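Local structure of PBP5 (Haemophilus influenzae, 3A3J) at residues A[278-283]-A[307-312]; A[65-70]-A[103-108]. The protein removes the terminal D-alanine from cell wall peptidoglycan precursors, acting as a serine-type D-alanyl-D-alanine carboxypeptidase. All coordinates share one frame; numbering follows the deposited sequence.

In the fold
The two contacts lie in different parts of the chain, with centres about 56 Å apart and nearest atoms about 34 Å apart. Contact 2 closes before contact 1 opens. It sits in the D-alanyl-D-alanine carboxypeptidase region, where the loop after strand 60-62 packs on helix 101-112. Contact 1 belongs to the C-terminal region of the protein, where strands 277-281 and 309-310 are members of one mixed sheet. The two contacts share no strand, helix or sheet. Contact 2 lies near the probable active site: the V105 side chain is about 9 Å from that of K39. Contact 1 concerns the packing of a beta domain on the opposite side of the chain's centre.

Contact 1: A[278-283]-A[307-312]; sequences VKLGAF and KNLQAP
L309 meets V278 and L280 inside the beta-rich C-terminal domain of this penicillin-binding protein. Strand 277-281 and the short, weakly bonded strand at about 309-310 belong to one mixed sheet but are not neighbours in it, because strand 264-271 runs between them. The CA atoms of V278 and L309 are accordingly 9.0 Å apart, and no hydrogen bond joins the segments. Side chains alone make the contact.

Following L309 outward, the bond from CA to CB heads toward strand 277-281, but CB itself makes no touch. CG lies beside the backbone N. CD1 continues the chain anti to CA (chi2 -177°), which extends that methyl toward the strand. It reaches CG1 of V278 and, a little farther off, CD2 of L280. L309 CD2 turns aside and makes no touch with 278-283. The L309 side chain also packs on I319 of strand 318-326, which L280 touches as well, so a small apolar cluster forms. V278 and L280 are two residues apart on their strand, and both point toward L309. The side chains of V278 and L309 cross at about a right angle. The closer touch is V278 CG1 to L309 CD1, at 3.9 Å, and L280 CD2 lies 4.3 Å from L309 CD1.

Contact 2: A[65-70]-A[103-108]; sequences ESAWGR and ATVALA
V105 and A106 of helix 101-112 meet S66 and A67 in the loop after strand 60-62. No hydrogen bond crosses between the two segments. The contact is van der Waals packing of small groups on a helix surface.

At the start of the helical segment, A103 turns its methyl away from the loop, against V95 and M78. T104 takes no part in the touch; its OG1 is hydrogen-bonded to N101 O, and its side chain touches K39.

V105 comes next and points toward the loop. CG1 stands anti to the backbone N (chi1 164°), which sends this branch out over the S66-A67 peptide. V105 CG1 lies 3.4 Å from S66 O. From V105 CG1 to A67 CA the distance is 3.9 Å. V105 CG1 also lies 4.0 Å from S66 OG. That hydroxyl has its polar partner elsewhere: it is hydrogen-bonded to OE2 of E109, one helical turn beyond V105. The side chain of S66 thus ties the loop to the helix just past the apolar touch. V105 also packs on F72.

A106 follows, and its CB is 3.6 Å from A67 CB. The two methyls let the chains come close, with A67 CA 4.9 Å from A106 CA. L107 and A108 then turn to other helices, L107 to L91, V95 and V46, and A108 to V115 and F118. Their backbone N atoms continue the helical bonding, to A103 O and T104 O respectively.

The V105 side chain is about 9 Å from that of K39, the probable proton acceptor. S99, probably catalytic too, and N101 are consistent with the SxN motif of serine penicillin-recognising enzymes. Loop 65-70 thus packs against the helix that directly follows this probable motif.

Contact 1: A[278-283]-A[307-312]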
loop_
_atom_site.group_PDB
_atom_site.type_symbol
_atom_site.label_atom_id
_atom_site.label_comp_id
_atom_site.label_asym_id
_atom_site.label_seq_id
_atom_site.Cartn_x
_atom_site.Cartn_y
_atom_site.Cartn_z
ATOM N N VAL A 278 -25.393 27.803 3.265
ATOM C CA VAL A 278 -24.026 27.320 3.525
ATOM C C VAL A 278 -23.600 26.445 2.353
ATOM O O VAL A 278 -24.443 25.815 1.684
ATOM C CB VAL A 278 -23.852 26.648 4.924
ATOM C CG1 VAL A 278 -24.450 25.297 5.002
ATOM C CG2 VAL A 278 -22.393 26.567 5.287
ATOM N N LYS A 279 -22.291 26.476 2.073
ATOM C CA LYS A 279 -21.695 25.707 1.002
ATOM C C LYS A 279 -21.358 24.351 1.548
ATOM O O LYS A 279 -20.911 24.233 2.691
ATOM C CB LYS A 279 -20.444 26.431 0.511
ATOM C CG LYS A 279 -20.783 27.654 -0.319
ATOM C CD LYS A 279 -21.514 27.204 -1.609
ATOM C CE LYS A 279 -21.174 28.062 -2.836
ATOM N NZ LYS A 279 -22.324 28.936 -3.181
ATOM N N LEU A 280 -21.611 23.326 0.758
ATOM C CA LEU A 280 -21.295 21.956 1.123
ATOM C C LEU A 280 -20.222 21.425 0.174
ATOM O O LEU A 280 -20.110 21.899 -0.953
ATOM C CB LEU A 280 -22.553 21.079 0.986
ATOM C CG LEU A 280 -23.793 21.543 1.821
ATOM C CD1 LEU A 280 -24.948 20.627 1.608
ATOM C CD2 LEU A 280 -23.454 21.755 3.334
ATOM N N GLY A 281 -19.495 20.405 0.604
ATOM C CA GLY A 281 -18.486 19.749 -0.229
ATOM C C GLY A 281 -17.743 18.743 0.612
ATOM O O GLY A 281 -18.346 18.163 1.542
ATOM N N ALA A 282 -16.442 18.562 0.299
ATOM C CA ALA A 282 -15.521 17.618 0.984
ATOM C C ALA A 282 -14.124 18.252 1.077
ATOM O O ALA A 282 -13.659 18.945 0.168
ATOM C CB ALA A 282 -15.459 16.255 0.268
ATOM N N PHE A 283 -13.482 18.087 2.221
ATOM C CA PHE A 283 -12.142 18.635 2.392
ATOM C C PHE A 283 -11.050 17.650 1.884
ATOM O O PHE A 283 -9.857 17.975 1.903
ATOM C CB PHE A 283 -11.920 19.133 3.844
ATOM C CG PHE A 283 -12.574 20.469 4.112
ATOM C CD1 PHE A 283 -12.044 21.652 3.551
ATOM C CD2 PHE A 283 -13.779 20.537 4.792
ATOM C CE1 PHE A 283 -12.668 22.905 3.750
ATOM C CE2 PHE A 283 -14.412 21.748 5.007
ATOM C CZ PHE A 283 -13.854 22.952 4.480
ATOM N N LYS A 307 -33.237 16.849 8.159
ATOM C CA LYS A 307 -34.013 17.379 7.060
ATOM C C LYS A 307 -33.499 18.721 6.596
ATOM O O LYS A 307 -33.341 18.940 5.410
ATOM C CB LYS A 307 -35.480 17.470 7.455
ATOM C CG LYS A 307 -36.014 16.129 7.945
ATOM C CD LYS A 307 -37.523 16.201 8.243
ATOM C CE LYS A 307 -38.205 14.834 7.974
ATOM N NZ LYS A 307 -37.360 13.700 8.468
ATOM N N ASN A 308 -33.255 19.631 7.520
ATOM C CA ASN A 308 -32.729 20.919 7.127
ATOM C C ASN A 308 -31.546 21.150 8.028
ATOM O O ASN A 308 -31.283 20.337 8.935
ATOM C CB ASN A 308 -33.732 22.026 7.366
ATOM C CG ASN A 308 -35.029 21.506 7.890
ATOM O OD1 ASN A 308 -35.862 20.994 7.136
ATOM N ND2 ASN A 308 -35.220 21.625 9.199
ATOM N N LEU A 309 -30.814 22.221 7.794
ATOM C CA LEU A 309 -29.637 22.443 8.603
ATOM C C LEU A 309 -29.963 23.575 9.549
ATOM O O LEU A 309 -30.461 24.622 9.138
ATOM C CB LEU A 309 -28.446 22.840 7.721
ATOM C CG LEU A 309 -27.845 21.728 6.869
ATOM C CD1 LEU A 309 -26.654 22.306 6.147
ATOM C CD2 LEU A 309 -27.448 20.480 7.722
ATOM N N GLN A 310 -29.643 23.384 10.804
ATOM C CA GLN A 310 -29.716 24.482 11.759
ATOM C C GLN A 310 -28.370 24.930 12.342
ATOM O O GLN A 310 -27.599 24.101 12.823
ATOM C CB GLN A 310 -30.623 24.058 12.899
ATOM C CG GLN A 310 -30.973 25.221 13.877
ATOM C CD GLN A 310 -32.006 24.760 14.866
ATOM O OE1 GLN A 310 -32.825 23.935 14.528
ATOM N NE2 GLN A 310 -31.955 25.248 16.086
ATOM N N ALA A 311 -28.123 26.230 12.333
ATOM C CA ALA A 311 -26.950 26.841 13.014
ATOM C C ALA A 311 -26.941 26.455 14.490
ATOM O O ALA A 311 -27.991 26.045 15.016
ATOM C CB ALA A 311 -26.937 28.370 12.853
ATOM N N PRO A 312 -25.755 26.481 15.169
ATOM C CA PRO A 312 -24.405 26.784 14.679
ATOM C C PRO A 312 -23.884 25.648 13.796
ATOM O O PRO A 312 -24.135 24.474 14.064
ATOM C CB PRO A 312 -23.572 26.854 15.995
ATOM C CG PRO A 312 -24.187 25.820 16.861
ATOM C CD PRO A 312 -25.699 25.968 16.568
#

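Contact 2: A[65-70]-A[103-108]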
loop_
_atom_site.group_PDB
_atom_site.type_symbol
_atom_site.label_atom_id
_atom_site.label_comp_id
_atom_site.label_asym_id
_atom_site.label_seq_id
_atom_site.Cartn_x
_atom_site.Cartn_y
_atom_site.Cartn_z
ATOM N N GLU A 65 29.266 -8.054 13.832
ATOM C CA GLU A 65 28.809 -9.458 13.648
ATOM C C GLU A 65 27.271 -9.735 13.414
ATOM O O GLU A 65 26.900 -10.789 12.895
ATOM C CB GLU A 65 29.379 -10.391 14.747
ATOM C CG GLU A 65 30.857 -10.104 14.998
ATOM C CD GLU A 65 31.661 -11.197 15.717
ATOM O OE1 GLU A 65 31.140 -12.305 15.976
ATOM O OE2 GLU A 65 32.852 -10.914 16.006
ATOM N N SER A 66 26.362 -8.866 13.819
ATOM C CA SER A 66 24.921 -9.270 13.669
ATOM C C SER A 66 24.397 -8.851 12.276
ATOM O O SER A 66 23.540 -9.486 11.736
ATOM C CB SER A 66 24.022 -8.716 14.780
ATOM O OG SER A 66 24.073 -7.306 14.667
ATOM N N ALA A 67 24.975 -7.823 11.678
ATOM C CA ALA A 67 24.631 -7.439 10.307
ATOM C C ALA A 67 25.478 -8.151 9.212
ATOM O O ALA A 67 25.206 -8.030 8.024
ATOM C CB ALA A 67 24.700 -5.866 10.148
ATOM N N TRP A 68 26.467 -8.927 9.635
ATOM C CA TRP A 68 27.426 -9.566 8.752
ATOM C C TRP A 68 26.799 -10.563 7.792
ATOM O O TRP A 68 26.124 -11.457 8.215
ATOM C CB TRP A 68 28.460 -10.259 9.659
ATOM C CG TRP A 68 29.661 -10.892 9.009
ATOM C CD1 TRP A 68 30.115 -10.763 7.708
ATOM C CD2 TRP A 68 30.591 -11.753 9.680
ATOM N NE1 TRP A 68 31.265 -11.509 7.546
ATOM C CE2 TRP A 68 31.568 -12.123 8.742
ATOM C CE3 TRP A 68 30.694 -12.226 11.000
ATOM C CZ2 TRP A 68 32.660 -12.943 9.091
ATOM C CZ3 TRP A 68 31.783 -13.059 11.339
ATOM C CH2 TRP A 68 32.738 -13.392 10.389
ATOM N N GLY A 69 27.035 -10.447 6.493
ATOM C CA GLY A 69 26.456 -11.431 5.550
ATOM C C GLY A 69 26.583 -12.879 6.008
ATOM O O GLY A 69 25.662 -13.697 5.793
ATOM N N ARG A 70 27.689 -13.218 6.696
ATOM C CA ARG A 70 27.856 -14.591 7.139
ATOM C C ARG A 70 26.709 -15.130 7.967
ATOM O O ARG A 70 26.486 -16.330 7.955
ATOM C CB ARG A 70 29.176 -14.870 7.870
ATOM C CG ARG A 70 29.255 -16.358 8.162
ATOM C CD ARG A 70 30.458 -16.791 8.944
ATOM N NE ARG A 70 30.388 -16.339 10.338
ATOM C CZ ARG A 70 31.399 -16.494 11.187
ATOM N NH1 ARG A 70 31.295 -16.039 12.419
ATOM N NH2 ARG A 70 32.514 -17.129 10.794
ATOM N N ALA A 103 21.173 -6.574 5.268
ATOM C CA ALA A 103 20.823 -5.127 5.235
ATOM C C ALA A 103 19.691 -4.761 6.166
ATOM O O ALA A 103 19.691 -3.650 6.658
ATOM C CB ALA A 103 20.427 -4.685 3.850
ATOM N N THR A 104 18.718 -5.654 6.398
ATOM C CA THR A 104 17.627 -5.246 7.230
ATOM C C THR A 104 18.050 -5.161 8.745
ATOM O O THR A 104 17.574 -4.281 9.530
ATOM C CB THR A 104 16.444 -6.167 7.120
ATOM O OG1 THR A 104 16.804 -7.418 7.641
ATOM C CG2 THR A 104 15.989 -6.359 5.716
ATOM N N VAL A 105 18.884 -6.112 9.164
ATOM C CA VAL A 105 19.424 -6.100 10.508
ATOM C C VAL A 105 20.277 -4.849 10.677
ATOM O O VAL A 105 20.094 -4.103 11.662
ATOM C CB VAL A 105 20.236 -7.363 10.762
ATOM C CG1 VAL A 105 21.118 -7.172 11.992
ATOM C CG2 VAL A 105 19.251 -8.533 10.960
ATOM N N ALA A 106 21.162 -4.569 9.703
ATOM C CA ALA A 106 21.931 -3.356 9.793
ATOM C C ALA A 106 21.040 -2.121 9.978
ATOM O O ALA A 106 21.392 -1.205 10.788
ATOM C CB ALA A 106 22.800 -3.155 8.615
ATOM N N LEU A 107 19.972 -2.014 9.171
ATOM C CA LEU A 107 19.051 -0.842 9.316
ATOM C C LEU A 107 18.266 -0.840 10.640
ATOM O O LEU A 107 18.130 0.176 11.262
ATOM C CB LEU A 107 18.071 -0.713 8.148
ATOM C CG LEU A 107 18.738 -0.221 6.873
ATOM C CD1 LEU A 107 17.917 -0.595 5.586
ATOM C CD2 LEU A 107 19.081 1.246 6.941
ATOM N N ALA A 108 17.694 -1.966 11.014
ATOM C CA ALA A 108 16.977 -2.028 12.224
ATOM C C ALA A 108 17.836 -1.493 13.414
ATOM O O ALA A 108 17.328 -0.711 14.276
ATOM C CB ALA A 108 16.533 -3.497 12.526
#